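Local coordinates for protein sulfur oxygenase/reductase (Halothiobacillus neapolitanus, PDB 6QPA) that probably catalyses the oxygen-dependent conversion of elemental sulfur to sulfite, thiosulfate and sulfide at a mononuclear non-haem iron site, at residues F77-W82 and L254-W259; E90-N95 and P114-F119; T233-K238 and P243-Q248. All coordinates share one frame; numbering follows the deposited sequence.

Contact 1 of 3, residues F77-W82 and L254-W259; sequences FQYTVW and LVHIEW
Tyr79 and His256 reach toward each other from two strands and meet at a single polar point, Tyr79 OH to His256 ND1 at 2.8 Å. Either atom could donate this hydrogen bond. The phenol oxygen arrives at the edge of the imidazole, in its plane, and ND1 lies near the plane of the phenol ring at its edge. The two rings therefore meet rim to rim, with centroids 5.5 Å apart and planes turned by 56°, and neither covers a face of the other. Different first torsions bring them together: Tyr79 carries CG anti to its carbonyl carbon, whereas His256 holds CG anti to the amide nitrogen (chi1 169°). Segments 77-82 and 254-259 are not neighbours in the sheet. Pairing of the eight long strands closes a barrel of the dimeric alpha-beta barrel class, in which strands 74-82 and 251-259 stand four steps apart in both directions. The bond thus spans the interior, where even the nearest CA atoms, those of Tyr79 and His256, are 11.4 Å apart. Compared with this tight point, the flank is loose: Phe77 CE2 comes no closer than 5.0 Å to Leu254 CD1, and other strands supply the filling, with Ile162 and Met199 both lying against Tyr79. The other ring nitrogen is bonded too: His256 NE2 donates to Glu258 OE1 at 2.7 Å, almost straight (168°), into the anti lone pair of the carboxylate. Salt bridges from Arg309 and Arg158 fix that carboxylate in turn, so the imidazole is gripped at both nitrogens and its rotation is set. On the other face of 77-82, Trp82 NE1 donates to Thr80 OG1 at 2.8 Å.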
loop_
_atom_site.group_PDB
_atom_site.type_symbol
_atom_site.label_atom_id
_atom_site.label_comp_id
_atom_site.label_asym_id
_atom_site.label_seq_id
_atom_site.Cartn_x
_atom_site.Cartn_y
_atom_site.Cartn_z
ATOM N N PHE A 77 -3.758 49.793 6.880
ATOM C CA PHE A 77 -3.737 51.240 7.057
ATOM C C PHE A 77 -2.801 51.833 6.024
ATOM O O PHE A 77 -1.632 51.443 5.955
ATOM C CB PHE A 77 -3.233 51.651 8.445
ATOM C CG PHE A 77 -4.214 51.438 9.564
ATOM C CD1 PHE A 77 -5.290 50.579 9.429
ATOM C CD2 PHE A 77 -4.043 52.114 10.771
ATOM C CE1 PHE A 77 -6.180 50.379 10.478
ATOM C CE2 PHE A 77 -4.931 51.935 11.820
ATOM C CZ PHE A 77 -6.009 51.059 11.672
ATOM N N GLN A 78 -3.286 52.787 5.256
ATOM C CA GLN A 78 -2.445 53.487 4.293
ATOM C C GLN A 78 -2.314 54.934 4.755
ATOM O O GLN A 78 -3.301 55.671 4.768
ATOM C CB GLN A 78 -3.014 53.387 2.874
ATOM C CG GLN A 78 -2.924 51.981 2.255
ATOM C CD GLN A 78 -3.631 51.843 0.895
ATOM O OE1 GLN A 78 -4.733 52.351 0.695
ATOM N NE2 GLN A 78 -2.983 51.153 -0.041
ATOM N N TYR A 79 -1.120 55.328 5.190
ATOM C CA TYR A 79 -0.860 56.740 5.431
ATOM C C TYR A 79 -0.610 57.418 4.104
ATOM O O TYR A 79 0.231 56.959 3.335
ATOM C CB TYR A 79 0.378 56.986 6.295
ATOM C CG TYR A 79 0.376 56.499 7.716
ATOM C CD1 TYR A 79 -0.544 55.569 8.170
ATOM C CD2 TYR A 79 1.342 56.962 8.602
ATOM C CE1 TYR A 79 -0.511 55.120 9.475
ATOM C CE2 TYR A 79 1.386 56.530 9.909
ATOM C CZ TYR A 79 0.463 55.606 10.348
ATOM O OH TYR A 79 0.530 55.174 11.662
ATOM N N THR A 80 -1.287 58.524 3.847
ATOM C CA THR A 80 -0.832 59.456 2.827
ATOM C C THR A 80 -0.587 60.789 3.506
ATOM O O THR A 80 -1.361 61.202 4.370
ATOM C CB THR A 80 -1.815 59.613 1.649
ATOM O OG1 THR A 80 -3.099 59.978 2.143
ATOM C CG2 THR A 80 -1.913 58.286 0.847
ATOM N N VAL A 81 0.532 61.408 3.165
ATOM C CA VAL A 81 1.050 62.575 3.869
ATOM C C VAL A 81 0.995 63.778 2.930
ATOM O O VAL A 81 1.403 63.686 1.762
ATOM C CB VAL A 81 2.472 62.285 4.380
ATOM C CG1 VAL A 81 2.982 63.424 5.263
ATOM C CG2 VAL A 81 2.452 60.925 5.149
ATOM N N TRP A 82 0.488 64.902 3.440
ATOM C CA TRP A 82 0.053 66.024 2.617
ATOM C C TRP A 82 0.511 67.344 3.216
ATOM O O TRP A 82 0.596 67.492 4.439
ATOM C CB TRP A 82 -1.485 66.061 2.492
ATOM C CG TRP A 82 -2.000 64.824 1.886
ATOM C CD1 TRP A 82 -2.406 63.684 2.538
ATOM C CD2 TRP A 82 -2.099 64.551 0.494
ATOM N NE1 TRP A 82 -2.787 62.736 1.622
ATOM C CE2 TRP A 82 -2.596 63.237 0.359
ATOM C CE3 TRP A 82 -1.831 65.297 -0.663
ATOM C CZ2 TRP A 82 -2.830 62.650 -0.893
ATOM C CZ3 TRP A 82 -2.071 64.714 -1.909
ATOM C CH2 TRP A 82 -2.571 63.410 -2.009
ATOM N N LEU A 254 -3.749 58.547 17.904
ATOM C CA LEU A 254 -3.005 57.361 17.499
ATOM C C LEU A 254 -1.543 57.570 17.842
ATOM O O LEU A 254 -0.926 58.532 17.373
ATOM C CB LEU A 254 -3.148 57.089 16.009
ATOM C CG LEU A 254 -4.584 56.797 15.622
ATOM C CD1 LEU A 254 -4.654 56.403 14.143
ATOM C CD2 LEU A 254 -5.093 55.680 16.514
ATOM N N VAL A 255 -0.990 56.667 18.645
ATOM C CA VAL A 255 0.411 56.737 19.029
ATOM C C VAL A 255 1.183 55.759 18.148
ATOM O O VAL A 255 1.079 54.539 18.308
ATOM C CB VAL A 255 0.589 56.444 20.523
ATOM C CG1 VAL A 255 2.079 56.369 20.876
ATOM C CG2 VAL A 255 -0.129 57.530 21.351
ATOM N N HIS A 256 1.982 56.299 17.233
ATOM C CA HIS A 256 2.712 55.521 16.232
ATOM C C HIS A 256 4.125 55.279 16.758
ATOM O O HIS A 256 4.848 56.237 17.035
ATOM C CB HIS A 256 2.704 56.295 14.912
ATOM C CG HIS A 256 3.617 55.765 13.845
ATOM N ND1 HIS A 256 3.153 55.372 12.609
ATOM C CD2 HIS A 256 4.966 55.666 13.785
ATOM C CE1 HIS A 256 4.169 55.008 11.850
ATOM N NE2 HIS A 256 5.283 55.186 12.537
ATOM N N ILE A 257 4.492 54.013 16.965
ATOM C CA ILE A 257 5.817 53.672 17.484
ATOM C C ILE A 257 6.468 52.637 16.580
ATOM O O ILE A 257 5.882 51.583 16.304
ATOM C CB ILE A 257 5.767 53.140 18.927
ATOM C CG1 ILE A 257 4.824 53.993 19.790
ATOM C CG2 ILE A 257 7.177 53.134 19.507
ATOM C CD1 ILE A 257 4.605 53.437 21.167
ATOM N N GLU A 258 7.703 52.906 16.180
ATOM C CA GLU A 258 8.459 52.000 15.339
ATOM C C GLU A 258 9.492 51.274 16.182
ATOM O O GLU A 258 10.093 51.854 17.098
ATOM C CB GLU A 258 9.123 52.748 14.180
ATOM C CG GLU A 258 8.103 53.564 13.433
ATOM C CD GLU A 258 8.545 54.067 12.071
ATOM O OE1 GLU A 258 7.649 54.528 11.345
ATOM O OE2 GLU A 258 9.743 54.013 11.717
ATOM N N TRP A 259 9.651 49.987 15.888
ATOM C CA TRP A 259 10.504 49.091 16.648
ATOM C C TRP A 259 11.296 48.225 15.682
ATOM O O TRP A 259 10.862 47.966 14.554
ATOM C CB TRP A 259 9.686 48.185 17.577
ATOM C CG TRP A 259 8.882 48.900 18.613
ATOM C CD1 TRP A 259 7.589 49.319 18.503
ATOM C CD2 TRP A 259 9.309 49.263 19.931
ATOM N NE1 TRP A 259 7.180 49.919 19.667
ATOM C CE2 TRP A 259 8.217 49.901 20.564
ATOM C CE3 TRP A 259 10.509 49.132 20.632
ATOM C CZ2 TRP A 259 8.290 50.404 21.879
ATOM C CZ3 TRP A 259 10.577 49.626 21.954
ATOM C CH2 TRP A 259 9.469 50.245 22.557
#

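Contact 2 of 3, residues E90-N95 and P114-F119; sequences EMHHDN and PWEPYF
Two ligands of a facial triad of two histidines and one carboxylate, His92 and Glu116, face each other here across an iron(III) ion. His92 comes from helix 85-94 and Glu116 from segment 114-119, within the interrupted strand 110-125, and their side chains approach from opposite directions. Their CA atoms are 12.1 Å apart, so the two side chains and the metal bridge the whole gap between helix and sheet. His92 NE2 and Glu116 OE2 bind the iron. The other carboxylate oxygen gives the nearest pair, Glu116 OE1 to His92 NE2 at 3.7 Å, lying obliquely to the imidazole. Ring and carboxylate planes stand 77° apart, a nearly perpendicular setting in which the groups share the metal without stacking. Glu116 reaches this far because its chain is extended, with CG anti to the backbone N (chi1 -166°) and the next bond anti as well. His92 has a less relaxed first torsion of -94°, and Met91 CE lies 4.0 Å above one face of its ring, offset toward the rim. His88, four residues earlier on the same helix, supplies the third protein ligand. Tyr118, two residues after Glu116, forms a second shell: its OH is hydrogen-bonded to His88 ND1 and to Glu89 OE2, which fixes the rotation of the His88 ring. Ser209 OG bonds the backbone N of Glu116 and ties the ligand-bearing segment to a loop. The helix ends soon after the ligand: Asp94 N still bonds Glu90 O at 2.7 Å, and Asn95 leaves the helical conformation. With His88 and His92 one helical turn apart and Glu116 as the carboxylate, the site is the facial triad of mononuclear non-haem iron enzymes.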
loop_
_atom_site.group_PDB
_atom_site.type_symbol
_atom_site.label_atom_id
_atom_site.label_comp_id
_atom_site.label_asym_id
_atom_site.label_seq_id
_atom_site.Cartn_x
_atom_site.Cartn_y
_atom_site.Cartn_z
ATOM N N GLU A 90 -8.233 67.766 -3.064
ATOM C CA GLU A 90 -8.148 68.116 -4.469
ATOM C C GLU A 90 -7.661 66.939 -5.302
ATOM O O GLU A 90 -8.199 66.666 -6.384
ATOM C CB GLU A 90 -7.226 69.316 -4.635
ATOM C CG GLU A 90 -7.164 69.817 -6.036
ATOM C CD GLU A 90 -6.396 71.113 -6.127
ATOM O OE1 GLU A 90 -5.187 71.106 -5.801
ATOM O OE2 GLU A 90 -7.015 72.144 -6.486
ATOM N N MET A 91 -6.652 66.220 -4.810
ATOM C CA MET A 91 -6.193 65.030 -5.512
ATOM C C MET A 91 -7.338 64.041 -5.702
ATOM O O MET A 91 -7.553 63.538 -6.810
ATOM C CB MET A 91 -5.024 64.398 -4.754
ATOM C CG MET A 91 -4.369 63.198 -5.462
ATOM S SD MET A 91 -5.310 61.645 -5.300
ATOM C CE MET A 91 -5.489 61.512 -3.502
ATOM N N HIS A 92 -8.095 63.757 -4.630
ATOM C CA HIS A 92 -9.247 62.861 -4.753
ATOM C C HIS A 92 -10.260 63.377 -5.768
ATOM O O HIS A 92 -10.859 62.596 -6.512
ATOM C CB HIS A 92 -9.947 62.680 -3.405
ATOM C CG HIS A 92 -9.488 61.486 -2.633
ATOM N ND1 HIS A 92 -9.695 60.197 -3.071
ATOM C CD2 HIS A 92 -8.875 61.383 -1.429
ATOM C CE1 HIS A 92 -9.203 59.349 -2.183
ATOM N NE2 HIS A 92 -8.700 60.043 -1.177
ATOM N N HIS A 93 -10.486 64.687 -5.797
ATOM C CA HIS A 93 -11.415 65.247 -6.764
ATOM C C HIS A 93 -10.877 65.114 -8.181
ATOM O O HIS A 93 -11.581 64.649 -9.082
ATOM C CB HIS A 93 -11.701 66.714 -6.430
ATOM C CG HIS A 93 -12.442 67.422 -7.517
ATOM N ND1 HIS A 93 -13.820 67.427 -7.604
ATOM C CD2 HIS A 93 -11.994 68.119 -8.588
ATOM C CE1 HIS A 93 -14.184 68.104 -8.673
ATOM N NE2 HIS A 93 -13.098 68.529 -9.290
ATOM N N ASP A 94 -9.625 65.526 -8.394
ATOM C CA ASP A 94 -9.057 65.546 -9.733
ATOM C C ASP A 94 -8.885 64.149 -10.315
ATOM O O ASP A 94 -8.847 64.002 -11.538
ATOM C CB ASP A 94 -7.709 66.281 -9.730
ATOM C CG ASP A 94 -7.842 67.786 -9.448
ATOM O OD1 ASP A 94 -8.968 68.322 -9.422
ATOM O OD2 ASP A 94 -6.796 68.441 -9.258
ATOM N N ASN A 95 -8.766 63.122 -9.481
ATOM C CA ASN A 95 -8.544 61.772 -9.968
ATOM C C ASN A 95 -9.694 60.860 -9.563
ATOM O O ASN A 95 -9.520 59.646 -9.404
ATOM C CB ASN A 95 -7.209 61.244 -9.449
ATOM C CG ASN A 95 -6.040 62.143 -9.834
ATOM O OD1 ASN A 95 -5.498 62.852 -8.991
ATOM N ND2 ASN A 95 -5.656 62.123 -11.103
ATOM N N PRO A 114 -13.606 51.547 3.637
ATOM C CA PRO A 114 -12.537 52.363 4.227
ATOM C C PRO A 114 -13.104 53.488 5.087
ATOM O O PRO A 114 -14.243 53.901 4.884
ATOM C CB PRO A 114 -11.814 52.932 3.005
ATOM C CG PRO A 114 -12.917 53.151 2.041
ATOM C CD PRO A 114 -13.876 51.962 2.249
ATOM N N TRP A 115 -12.330 53.914 6.078
ATOM C CA TRP A 115 -12.618 55.104 6.865
ATOM C C TRP A 115 -11.318 55.883 6.900
ATOM O O TRP A 115 -10.282 55.331 7.272
ATOM C CB TRP A 115 -13.105 54.730 8.266
ATOM C CG TRP A 115 -13.568 55.864 9.122
ATOM C CD1 TRP A 115 -12.999 56.290 10.291
ATOM C CD2 TRP A 115 -14.724 56.703 8.906
ATOM N NE1 TRP A 115 -13.729 57.341 10.815
ATOM C CE2 TRP A 115 -14.782 57.619 9.977
ATOM C CE3 TRP A 115 -15.708 56.772 7.897
ATOM C CZ2 TRP A 115 -15.794 58.582 10.086
ATOM C CZ3 TRP A 115 -16.699 57.744 7.990
ATOM C CH2 TRP A 115 -16.739 58.633 9.085
ATOM N N GLU A 116 -11.340 57.139 6.454
ATOM C CA GLU A 116 -10.097 57.880 6.243
ATOM C C GLU A 116 -10.097 59.174 7.049
ATOM O O GLU A 116 -10.423 60.248 6.514
ATOM C CB GLU A 116 -9.867 58.178 4.764
ATOM C CG GLU A 116 -8.437 58.637 4.501
ATOM C CD GLU A 116 -8.189 58.994 3.062
ATOM O OE1 GLU A 116 -9.088 59.588 2.445
ATOM O OE2 GLU A 116 -7.094 58.700 2.552
ATOM N N PRO A 117 -9.715 59.118 8.321
ATOM C CA PRO A 117 -9.611 60.343 9.123
ATOM C C PRO A 117 -8.320 61.091 8.827
ATOM O O PRO A 117 -7.324 60.527 8.365
ATOM C CB PRO A 117 -9.616 59.830 10.574
ATOM C CG PRO A 117 -9.902 58.335 10.489
ATOM C CD PRO A 117 -9.440 57.917 9.131
ATOM N N TYR A 118 -8.355 62.380 9.127
ATOM C CA TYR A 118 -7.207 63.273 9.040
ATOM C C TYR A 118 -6.549 63.427 10.411
ATOM O O TYR A 118 -7.240 63.544 11.435
ATOM C CB TYR A 118 -7.635 64.650 8.537
ATOM C CG TYR A 118 -7.958 64.747 7.060
ATOM C CD1 TYR A 118 -6.941 64.762 6.111
ATOM C CD2 TYR A 118 -9.281 64.891 6.612
ATOM C CE1 TYR A 118 -7.214 64.887 4.750
ATOM C CE2 TYR A 118 -9.563 65.018 5.242
ATOM C CZ TYR A 118 -8.519 65.014 4.324
ATOM O OH TYR A 118 -8.752 65.142 2.986
ATOM N N PHE A 119 -5.208 63.429 10.428
ATOM C CA PHE A 119 -4.452 63.490 11.669
ATOM C C PHE A 119 -3.436 64.615 11.639
ATOM O O PHE A 119 -2.738 64.833 10.644
ATOM C CB PHE A 119 -3.732 62.164 11.970
ATOM C CG PHE A 119 -4.671 61.062 12.296
ATOM C CD1 PHE A 119 -5.271 60.346 11.285
ATOM C CD2 PHE A 119 -5.004 60.786 13.610
ATOM C CE1 PHE A 119 -6.174 59.346 11.577
ATOM C CE2 PHE A 119 -5.909 59.797 13.914
ATOM C CZ PHE A 119 -6.493 59.063 12.884
#

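Contact 3 of 3, residues T233-K238 and P243-Q248; sequences TNYGNK and PPIPGQ
Tyr235 packs its ring on the carbonyl and CB of Pro244 and on Ile245 CG1, and its hydroxyl beside Pro246, joining a type I beta turn (Thr233 to Gly236) to the short, weakly bonded strand 245-246. The carbonyl oxygen of Pro244 lies over one face of the ring, offset toward the rim, with Tyr235 CE1 as its nearest atom at 3.4 Å. Nearer the root of the ring, Pro244 CB packs on Tyr235 CG at 3.8 Å. Ile245 crosses the ring at about a right angle and touches it obliquely, CG1 to Tyr235 CE2 at 3.6 Å, while Pro246 CD lies 3.8 Å from Tyr235 OH. Tyr235 has CG anti to its carbonyl carbon (chi1 -69°), which swings the ring over Pro244 and Ile245. Its hydroxyl continues beyond this chain, in a hydrogen bond to Asp291 of the second subunit; Asn234 ND2 likewise bonds backbone oxygens of Leu287 and Leu290 of that subunit. The contact therefore lies at the subunit interface. On the strand side, a backbone hydrogen bond between Ile245 and Val204 ties the segment to strand 193-204. The turn itself is closed by Gly236 N bonding Thr233 O at 3.1 Å. Thr233 adds an ST turn by accepting at OG1 from Tyr235 N, which fixes the backbone from which the ring departs. The same hydroxyl also donates: Thr233 OG1 bonds Gly236 O at 2.9 Å, in the carbonyl plane and on a lone pair.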
loop_
_atom_site.group_PDB
_atom_site.type_symbol
_atom_site.label_atom_id
_atom_site.label_comp_id
_atom_site.label_asym_id
_atom_site.label_seq_id
_atom_site.Cartn_x
_atom_site.Cartn_y
_atom_site.Cartn_z
ATOM N N THR A 233 -21.132 64.452 -2.057
ATOM C CA THR A 233 -21.224 63.885 -0.714
ATOM C C THR A 233 -22.418 64.514 -0.007
ATOM O O THR A 233 -23.060 65.421 -0.535
ATOM C CB THR A 233 -19.947 64.133 0.112
ATOM O OG1 THR A 233 -19.829 65.531 0.384
ATOM C CG2 THR A 233 -18.684 63.664 -0.604
ATOM N N ASN A 234 -22.695 64.057 1.217
ATOM C CA ASN A 234 -23.703 64.736 2.023
ATOM C C ASN A 234 -23.246 66.128 2.450
ATOM O O ASN A 234 -24.024 66.869 3.050
ATOM C CB ASN A 234 -24.071 63.882 3.247
ATOM C CG ASN A 234 -24.933 62.671 2.885
ATOM O OD1 ASN A 234 -25.622 62.674 1.861
ATOM N ND2 ASN A 234 -24.883 61.625 3.713
ATOM N N TYR A 235 -22.006 66.496 2.139
ATOM C CA TYR A 235 -21.481 67.835 2.370
ATOM C C TYR A 235 -21.319 68.627 1.073
ATOM O O TYR A 235 -20.541 69.586 1.029
ATOM C CB TYR A 235 -20.151 67.718 3.117
ATOM C CG TYR A 235 -20.319 67.224 4.535
ATOM C CD1 TYR A 235 -20.707 68.099 5.571
ATOM C CD2 TYR A 235 -20.190 65.873 4.831
ATOM C CE1 TYR A 235 -20.884 67.632 6.879
ATOM C CE2 TYR A 235 -20.371 65.395 6.116
ATOM C CZ TYR A 235 -20.716 66.269 7.135
ATOM O OH TYR A 235 -20.890 65.756 8.391
ATOM N N GLY A 236 -22.032 68.247 0.012
ATOM C CA GLY A 236 -21.927 68.956 -1.259
ATOM C C GLY A 236 -20.782 68.428 -2.104
ATOM O O GLY A 236 -20.130 67.435 -1.758
ATOM N N ASN A 237 -20.505 69.130 -3.217
ATOM C CA ASN A 237 -19.556 68.651 -4.224
ATOM C C ASN A 237 -18.334 69.555 -4.385
ATOM O O ASN A 237 -17.629 69.461 -5.395
ATOM C CB ASN A 237 -20.249 68.432 -5.579
ATOM C CG ASN A 237 -20.694 69.737 -6.267
ATOM O OD1 ASN A 237 -20.614 70.835 -5.708
ATOM N ND2 ASN A 237 -21.214 69.593 -7.489
ATOM N N LYS A 238 -18.049 70.420 -3.422
ATOM C CA LYS A 238 -16.866 71.264 -3.545
ATOM C C LYS A 238 -15.645 70.582 -2.933
ATOM O O LYS A 238 -15.754 69.645 -2.143
ATOM C CB LYS A 238 -17.096 72.625 -2.890
ATOM C CG LYS A 238 -18.231 73.403 -3.565
ATOM C CD LYS A 238 -17.980 73.549 -5.080
ATOM C CE LYS A 238 -19.102 74.306 -5.759
ATOM N NZ LYS A 238 -20.392 73.551 -5.735
ATOM N N PRO A 243 -11.608 69.305 6.732
ATOM C CA PRO A 243 -12.322 68.027 6.616
ATOM C C PRO A 243 -13.817 68.265 6.637
ATOM O O PRO A 243 -14.304 69.073 7.441
ATOM C CB PRO A 243 -11.861 67.244 7.856
ATOM C CG PRO A 243 -10.488 67.849 8.183
ATOM C CD PRO A 243 -10.630 69.307 7.841
ATOM N N PRO A 244 -14.569 67.661 5.710
ATOM C CA PRO A 244 -16.033 67.825 5.756
ATOM C C PRO A 244 -16.650 67.186 6.987
ATOM O O PRO A 244 -17.567 67.749 7.597
ATOM C CB PRO A 244 -16.513 67.107 4.485
ATOM C CG PRO A 244 -15.280 66.659 3.758
ATOM C CD PRO A 244 -14.141 66.693 4.688
ATOM N N ILE A 245 -16.166 66.011 7.366
ATOM C CA ILE A 245 -16.726 65.267 8.487
ATOM C C ILE A 245 -15.940 65.672 9.730
ATOM O O ILE A 245 -14.706 65.672 9.699
ATOM C CB ILE A 245 -16.659 63.756 8.223
ATOM C CG1 ILE A 245 -17.507 63.395 7.006
ATOM C CG2 ILE A 245 -17.111 62.953 9.445
ATOM C CD1 ILE A 245 -17.274 61.942 6.553
ATOM N N PRO A 246 -16.606 66.089 10.807
ATOM C CA PRO A 246 -15.885 66.483 12.031
ATOM C C PRO A 246 -15.102 65.320 12.625
ATOM O O PRO A 246 -15.454 64.150 12.445
ATOM C CB PRO A 246 -17.004 66.924 12.983
ATOM C CG PRO A 246 -18.181 67.204 12.096
ATOM C CD PRO A 246 -18.059 66.280 10.921
ATOM N N GLY A 247 -14.034 65.651 13.348
ATOM C CA GLY A 247 -13.339 64.636 14.123
ATOM C C GLY A 247 -14.253 64.016 15.162
ATOM O O GLY A 247 -15.179 64.653 15.675
ATOM N N GLN A 248 -14.016 62.747 15.463
ATOM C CA GLN A 248 -14.869 62.129 16.459
ATOM C C GLN A 248 -14.589 62.721 17.837
ATOM O O GLN A 248 -13.509 63.263 18.098
ATOM C CB GLN A 248 -14.636 60.632 16.515
ATOM C CG GLN A 248 -13.312 60.270 17.185
ATOM C CD GLN A 248 -13.306 58.822 17.585
ATOM O OE1 GLN A 248 -13.330 57.937 16.726
ATOM N NE2 GLN A 248 -13.333 58.565 18.901
#

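Overall arrangement
Contact 2 holds the iron; the other two approach it. The barrel interior of contact 1, centred 16 Å from contact 2, brings the side chain of Tyr79 to about 10 Å from the metal. On the outer face of strand 74-82, Thr80 OG1 lies 4.2 Å from Glu116 OE2, and Trp82 CH2 packs on Met91 CE at 3.8 Å. From strand 251-259, Leu254 CD1 meets Phe119 CZ at 3.5 Å. Contact 3 is 11 Å from contact 2, centre to centre, with Tyr118 CD2 on Pro243 CG at 3.6 Å, and the side chain of Pro244 is about 11 Å from the iron. Contacts 2 and 3 touch the second subunit; contact 1 does not.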